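Local coordinates for phenol hydroxylase component phN (Pseudomonas stutzeri, PDB 3U52), which probably serves as the diiron-bearing oxygenase component of a multicomponent phenol hydroxylase, using two iron ions to activate dioxygen and hydroxylate aromatic substrates, at residues R260-W265 and R316-Q321; W265-F270 and D322-A327. One frame throughout, in Å; residues are numbered along the deposited sequence.

Contact 1 (R260-W265 and R316-Q321)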
loop_
_atom_site.group_PDB
_atom_site.type_symbol
_atom_site.label_atom_id
_atom_site.label_comp_id
_atom_site.label_asym_id
_atom_site.label_seq_id
_atom_site.Cartn_x
_atom_site.Cartn_y
_atom_site.Cartn_z
ATOM N N ARG A 260 -38.599 -13.945 20.894
ATOM C CA ARG A 260 -39.115 -12.587 20.827
ATOM C C ARG A 260 -38.058 -11.598 20.314
ATOM O O ARG A 260 -38.398 -10.676 19.564
ATOM C CB ARG A 260 -39.597 -12.100 22.201
ATOM C CG ARG A 260 -40.963 -12.660 22.628
ATOM C CD ARG A 260 -41.311 -12.189 24.077
ATOM N NE ARG A 260 -41.762 -13.363 24.837
ATOM C CZ ARG A 260 -41.293 -13.766 26.009
ATOM N NH1 ARG A 260 -40.375 -13.071 26.671
ATOM N NH2 ARG A 260 -41.796 -14.868 26.533
ATOM N N TRP A 261 -36.812 -11.732 20.775
ATOM C CA TRP A 261 -35.726 -10.860 20.251
ATOM C C TRP A 261 -35.474 -11.083 18.778
ATOM O O TRP A 261 -35.190 -10.141 18.074
ATOM C CB TRP A 261 -34.393 -11.021 20.995
ATOM C CG TRP A 261 -34.461 -10.546 22.420
ATOM C CD1 TRP A 261 -35.307 -9.607 22.935
ATOM C CD2 TRP A 261 -33.604 -10.951 23.482
ATOM N NE1 TRP A 261 -35.054 -9.431 24.280
ATOM C CE2 TRP A 261 -34.006 -10.236 24.639
ATOM C CE3 TRP A 261 -32.526 -11.849 23.566
ATOM C CZ2 TRP A 261 -33.354 -10.377 25.890
ATOM C CZ3 TRP A 261 -31.890 -12.003 24.816
ATOM C CH2 TRP A 261 -32.323 -11.278 25.949
ATOM N N ILE A 262 -35.533 -12.333 18.321
ATOM C CA ILE A 262 -35.354 -12.616 16.885
ATOM C C ILE A 262 -36.505 -11.904 16.119
ATOM O O ILE A 262 -36.276 -11.230 15.126
ATOM C CB ILE A 262 -35.311 -14.135 16.621
ATOM C CG1 ILE A 262 -33.959 -14.755 17.065
ATOM C CG2 ILE A 262 -35.616 -14.477 15.180
ATOM C CD1 ILE A 262 -33.934 -16.288 17.023
ATOM N N ASP A 263 -37.737 -12.061 16.572
ATOM C CA ASP A 263 -38.868 -11.399 15.901
ATOM C C ASP A 263 -38.703 -9.871 15.865
ATOM O O ASP A 263 -38.903 -9.255 14.804
ATOM C CB ASP A 263 -40.163 -11.732 16.629
ATOM C CG ASP A 263 -40.598 -13.199 16.479
ATOM O OD1 ASP A 263 -41.453 -13.624 17.306
ATOM O OD2 ASP A 263 -40.125 -13.952 15.587
ATOM N N LYS A 264 -38.342 -9.265 17.009
ATOM C CA LYS A 264 -38.103 -7.778 17.093
ATOM C C LYS A 264 -36.941 -7.288 16.173
ATOM O O LYS A 264 -37.091 -6.338 15.376
ATOM C CB LYS A 264 -37.782 -7.382 18.530
ATOM C CG LYS A 264 -37.424 -5.900 18.711
ATOM C CD LYS A 264 -37.054 -5.598 20.165
ATOM C CE LYS A 264 -36.355 -4.259 20.158
ATOM N NZ LYS A 264 -36.037 -3.876 21.599
ATOM N N TRP A 265 -35.803 -7.972 16.234
ATOM C CA TRP A 265 -34.623 -7.460 15.575
ATOM C C TRP A 265 -34.604 -7.855 14.118
ATOM O O TRP A 265 -34.029 -7.162 13.316
ATOM C CB TRP A 265 -33.347 -7.925 16.330
ATOM C CG TRP A 265 -33.273 -7.072 17.594
ATOM C CD1 TRP A 265 -33.568 -7.465 18.858
ATOM C CD2 TRP A 265 -32.990 -5.651 17.665
ATOM N NE1 TRP A 265 -33.476 -6.387 19.725
ATOM C CE2 TRP A 265 -33.083 -5.278 19.014
ATOM C CE3 TRP A 265 -32.600 -4.686 16.717
ATOM C CZ2 TRP A 265 -32.830 -3.943 19.464
ATOM C CZ3 TRP A 265 -32.362 -3.342 17.154
ATOM C CH2 TRP A 265 -32.481 -3.006 18.514
ATOM N N ARG A 316 -38.571 -20.824 15.794
ATOM C CA ARG A 316 -39.232 -20.754 14.464
ATOM C C ARG A 316 -38.699 -19.520 13.706
ATOM O O ARG A 316 -38.070 -18.653 14.313
ATOM C CB ARG A 316 -40.758 -20.687 14.595
ATOM C CG ARG A 316 -41.204 -19.554 15.512
ATOM C CD ARG A 316 -42.606 -19.025 15.302
ATOM N NE ARG A 316 -42.904 -17.998 16.304
ATOM C CZ ARG A 316 -42.493 -16.729 16.221
ATOM N NH1 ARG A 316 -41.788 -16.320 15.168
ATOM N NH2 ARG A 316 -42.783 -15.864 17.181
ATOM N N PRO A 317 -38.930 -19.455 12.373
ATOM C CA PRO A 317 -38.448 -18.269 11.631
ATOM C C PRO A 317 -39.118 -16.990 12.153
ATOM O O PRO A 317 -40.235 -17.044 12.777
ATOM C CB PRO A 317 -38.824 -18.569 10.161
ATOM C CG PRO A 317 -39.234 -20.022 10.119
ATOM C CD PRO A 317 -39.617 -20.454 11.501
ATOM N N PRO A 318 -38.485 -15.816 11.915
ATOM C CA PRO A 318 -39.087 -14.576 12.454
ATOM C C PRO A 318 -40.525 -14.288 11.990
ATOM O O PRO A 318 -40.904 -14.545 10.835
ATOM C CB PRO A 318 -38.133 -13.450 11.962
ATOM C CG PRO A 318 -36.901 -14.154 11.567
ATOM C CD PRO A 318 -37.235 -15.547 11.163
ATOM N N LYS A 319 -41.310 -13.763 12.916
ATOM C CA LYS A 319 -42.684 -13.308 12.643
ATOM C C LYS A 319 -42.677 -12.233 11.539
ATOM O O LYS A 319 -41.792 -11.366 11.508
ATOM C CB LYS A 319 -43.224 -12.762 13.977
ATOM C CG LYS A 319 -44.670 -12.443 14.047
ATOM C CD LYS A 319 -45.071 -12.240 15.499
ATOM C CE LYS A 319 -44.349 -11.055 16.086
ATOM N NZ LYS A 319 -44.934 -10.636 17.386
ATOM N N TYR A 320 -43.654 -12.294 10.626
ATOM C CA TYR A 320 -43.734 -11.392 9.459
ATOM C C TYR A 320 -42.600 -11.539 8.430
ATOM O O TYR A 320 -42.492 -10.682 7.578
ATOM C CB TYR A 320 -43.910 -9.877 9.815
ATOM C CG TYR A 320 -44.994 -9.643 10.840
ATOM C CD1 TYR A 320 -44.686 -9.179 12.114
ATOM C CD2 TYR A 320 -46.318 -9.947 10.552
ATOM C CE1 TYR A 320 -45.682 -9.042 13.075
ATOM C CE2 TYR A 320 -47.310 -9.784 11.491
ATOM C CZ TYR A 320 -46.996 -9.347 12.739
ATOM O OH TYR A 320 -48.025 -9.190 13.653
ATOM N N GLN A 321 -41.793 -12.600 8.459
ATOM C CA GLN A 321 -40.770 -12.692 7.414
ATOM C C GLN A 321 -41.457 -12.773 6.045
ATOM O O GLN A 321 -40.916 -12.256 5.092
ATOM C CB GLN A 321 -39.768 -13.847 7.626
ATOM C CG GLN A 321 -40.331 -15.203 7.310
ATOM C CD GLN A 321 -39.290 -16.292 7.188
ATOM O OE1 GLN A 321 -38.087 -16.081 7.371
ATOM N NE2 GLN A 321 -39.759 -17.489 6.886
HETATM O O HOH W 1 -41.174 -9.458 13.529
#
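Asp263, on the long helix 254-283 of the diiron hydroxylase helical fold, ties down the loop between the helices 291-310 and 321-327, where a type II beta turn runs from Pro318 to Gln321; its carboxylate meets Arg316 in an end-on, two-nitrogen salt bridge. NH2 of Arg316 reaches OD1 of Asp263 at 2.6 Å, and OD1 accepts with its syn lone pair, while NH1 goes to OD2 of the same carboxylate at 2.9 Å. The two flat groups are nearly coplanar, 11° apart, and a second bond from NH1 to the carbonyl O of Pro317 helps fix the rotation of the guanidinium. OD2 has another donor: the backbone N of Lys319 meets it from above the carboxylate plane, 2.9 Å away and nearly straight at 166°. With CG of Asp263 anti to its own carbonyl carbon (chi1 -69°), the acid stands where it can serve both loop partners, and three bonds satisfy this buried group. NZ of Lys319, too far from Asp263 for a salt bridge, pairs with Asp438 of the helix 434-442, though its positive charge may still favour an ionised Asp263. Next to the polar cluster, CG2 of Ile262 packs on CG of Pro318. One water also joins the backbones, donating to O of Asp263 at 2.6 Å and to O of Lys319 at 2.8 Å.

Contact 2 (W265-F270 and D322-A327)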
loop_
_atom_site.group_PDB
_atom_site.type_symbol
_atom_site.label_atom_id
_atom_site.label_comp_id
_atom_site.label_asym_id
_atom_site.label_seq_id
_atom_site.Cartn_x
_atom_site.Cartn_y
_atom_site.Cartn_z
ATOM N N TRP A 265 -35.803 -7.972 16.234
ATOM C CA TRP A 265 -34.623 -7.460 15.575
ATOM C C TRP A 265 -34.604 -7.855 14.118
ATOM O O TRP A 265 -34.029 -7.162 13.316
ATOM C CB TRP A 265 -33.347 -7.925 16.330
ATOM C CG TRP A 265 -33.273 -7.072 17.594
ATOM C CD1 TRP A 265 -33.568 -7.465 18.858
ATOM C CD2 TRP A 265 -32.990 -5.651 17.665
ATOM N NE1 TRP A 265 -33.476 -6.387 19.725
ATOM C CE2 TRP A 265 -33.083 -5.278 19.014
ATOM C CE3 TRP A 265 -32.600 -4.686 16.717
ATOM C CZ2 TRP A 265 -32.830 -3.943 19.464
ATOM C CZ3 TRP A 265 -32.362 -3.342 17.154
ATOM C CH2 TRP A 265 -32.481 -3.006 18.514
ATOM N N PHE A 266 -35.212 -8.990 13.777
ATOM C CA PHE A 266 -35.497 -9.231 12.357
ATOM C C PHE A 266 -36.223 -8.033 11.796
ATOM O O PHE A 266 -35.828 -7.512 10.725
ATOM C CB PHE A 266 -36.371 -10.479 12.082
ATOM C CG PHE A 266 -36.821 -10.557 10.649
ATOM C CD1 PHE A 266 -38.142 -10.254 10.298
ATOM C CD2 PHE A 266 -35.876 -10.849 9.638
ATOM C CE1 PHE A 266 -38.544 -10.265 8.965
ATOM C CE2 PHE A 266 -36.298 -10.901 8.276
ATOM C CZ PHE A 266 -37.620 -10.564 7.958
ATOM N N TRP A 267 -37.286 -7.608 12.477
ATOM C CA TRP A 267 -38.183 -6.613 11.909
ATOM C C TRP A 267 -37.543 -5.208 11.905
ATOM O O TRP A 267 -37.560 -4.519 10.900
ATOM C CB TRP A 267 -39.589 -6.645 12.533
ATOM C CG TRP A 267 -40.477 -5.705 11.749
ATOM C CD1 TRP A 267 -40.825 -4.435 12.082
ATOM C CD2 TRP A 267 -41.124 -5.982 10.497
ATOM N NE1 TRP A 267 -41.612 -3.898 11.106
ATOM C CE2 TRP A 267 -41.804 -4.821 10.115
ATOM C CE3 TRP A 267 -41.160 -7.096 9.650
ATOM C CZ2 TRP A 267 -42.553 -4.730 8.907
ATOM C CZ3 TRP A 267 -41.907 -7.016 8.457
ATOM C CH2 TRP A 267 -42.590 -5.851 8.103
ATOM N N ARG A 268 -36.895 -4.824 13.006
ATOM C CA ARG A 268 -36.093 -3.593 13.014
ATOM C C ARG A 268 -34.934 -3.580 11.979
ATOM O O ARG A 268 -34.672 -2.554 11.350
ATOM C CB ARG A 268 -35.543 -3.311 14.434
ATOM C CG ARG A 268 -36.652 -2.845 15.417
ATOM C CD ARG A 268 -36.121 -1.708 16.386
ATOM N NE ARG A 268 -35.896 -0.468 15.643
ATOM C CZ ARG A 268 -35.860 0.741 16.185
ATOM N NH1 ARG A 268 -36.005 0.885 17.485
ATOM N NH2 ARG A 268 -35.647 1.811 15.429
ATOM N N GLY A 269 -34.256 -4.718 11.826
ATOM C CA GLY A 269 -33.179 -4.847 10.865
ATOM C C GLY A 269 -33.732 -4.739 9.448
ATOM O O GLY A 269 -33.151 -4.053 8.599
ATOM N N PHE A 270 -34.882 -5.360 9.197
ATOM C CA PHE A 270 -35.521 -5.238 7.871
ATOM C C PHE A 270 -35.861 -3.743 7.519
ATOM O O PHE A 270 -35.630 -3.261 6.387
ATOM C CB PHE A 270 -36.802 -6.125 7.848
ATOM C CG PHE A 270 -37.672 -5.892 6.657
ATOM C CD1 PHE A 270 -37.170 -6.029 5.374
ATOM C CD2 PHE A 270 -39.006 -5.547 6.824
ATOM C CE1 PHE A 270 -38.025 -5.832 4.246
ATOM C CE2 PHE A 270 -39.842 -5.352 5.721
ATOM C CZ PHE A 270 -39.337 -5.495 4.442
ATOM N N ASP A 322 -42.668 -13.365 5.966
ATOM C CA ASP A 322 -43.467 -13.369 4.707
ATOM C C ASP A 322 -43.817 -12.001 4.138
ATOM O O ASP A 322 -43.877 -11.816 2.922
ATOM C CB ASP A 322 -44.777 -14.174 4.830
ATOM C CG ASP A 322 -45.680 -13.747 6.057
ATOM O OD1 ASP A 322 -45.259 -13.829 7.290
ATOM O OD2 ASP A 322 -46.870 -13.396 5.778
ATOM N N VAL A 323 -44.108 -11.065 5.036
ATOM C CA VAL A 323 -44.421 -9.699 4.656
ATOM C C VAL A 323 -43.151 -9.093 4.038
ATOM O O VAL A 323 -43.233 -8.379 3.046
ATOM C CB VAL A 323 -44.924 -8.880 5.884
ATOM C CG1 VAL A 323 -45.119 -7.462 5.518
ATOM C CG2 VAL A 323 -46.240 -9.450 6.457
ATOM N N ALA A 324 -41.980 -9.370 4.631
ATOM C CA ALA A 324 -40.700 -8.813 4.166
ATOM C C ALA A 324 -40.320 -9.446 2.808
ATOM O O ALA A 324 -39.819 -8.753 1.884
ATOM C CB ALA A 324 -39.619 -9.063 5.215
ATOM N N ASN A 325 -40.534 -10.760 2.679
ATOM C CA ASN A 325 -40.265 -11.467 1.370
ATOM C C ASN A 325 -41.073 -10.854 0.244
ATOM O O ASN A 325 -40.527 -10.510 -0.779
ATOM C CB ASN A 325 -40.520 -12.981 1.457
ATOM C CG ASN A 325 -39.615 -13.643 2.456
ATOM O OD1 ASN A 325 -38.635 -13.030 2.927
ATOM N ND2 ASN A 325 -39.920 -14.895 2.808
ATOM N N ASP A 326 -42.365 -10.642 0.486
ATOM C CA ASP A 326 -43.234 -9.938 -0.442
ATOM C C ASP A 326 -42.882 -8.441 -0.710
ATOM O O ASP A 326 -43.044 -7.979 -1.824
ATOM C CB ASP A 326 -44.682 -10.025 0.044
ATOM C CG ASP A 326 -45.651 -9.454 -0.977
ATOM O OD1 ASP A 326 -45.946 -10.174 -1.962
ATOM O OD2 ASP A 326 -46.105 -8.278 -0.812
ATOM N N ALA A 327 -42.369 -7.700 0.290
ATOM C CA ALA A 327 -42.034 -6.273 0.098
ATOM C C ALA A 327 -40.825 -6.064 -0.814
ATOM O O ALA A 327 -40.588 -4.956 -1.288
ATOM C CB ALA A 327 -41.790 -5.544 1.456
#
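Ala324 presents its methyl group to the ring of Phe270 in a CH-pi contact: CB sits 3.6 Å from the ring centroid of Phe270 and only 7° off the normal, so it lies over the middle of one face. The same methyl meets Phe266 differently, at the ring edge, with CZ of Phe266 3.7 Å from CB of Ala324. CB of Ala327 comes to the edge of the Phe270 ring near CZ. Beside this group, CH2 of Trp267 touches CG1 of Val323 with the indole edge-on to the methyl. Phe270 has CG anti to its backbone N (chi1 169°), which carries its ring out to the alanines; on the flank, CD2 of Phe270 stands 3.6 Å above the indole plane of Trp267. Small residues on one helix thus receive large aromatic ones from the other; the axes of the two segments run nearly parallel, at 19°, with a closest approach of 11.4 Å. No hydrogen bond crosses. Farther out, the helix 291-310 covers the Phe266, Phe270 and Ala324 side through Trp295, and its Tyr299 also meets Phe266, while Trp267 reaches the helix 434-442 at Ile439 and at the zinc ligand Cys436.

In the fold
Contacts 1 and 2 lie side by side, their centres 9 Å apart, along consecutive turns of the helix 254-283, and share Trp265. In sequence the segments alternate: 260-265, 265-270, then 316-321 and 322-327, with the helix 291-310 between the two pairs. The loop and the helix 321-327 that follows it therefore track the long helix in the same direction, polar attachment first and aromatic packing next. The two contacts touch directly, CB of Pro318 lying 3.4 Å from CG of Phe266. Ile262 and Phe266 each approach a bound xenon. Lys319 pairs with Asp438 of the helix 434-442 and Trp267 touches the zinc ligand Cys436 of the same helix, so both contacts connect to the zinc-binding region.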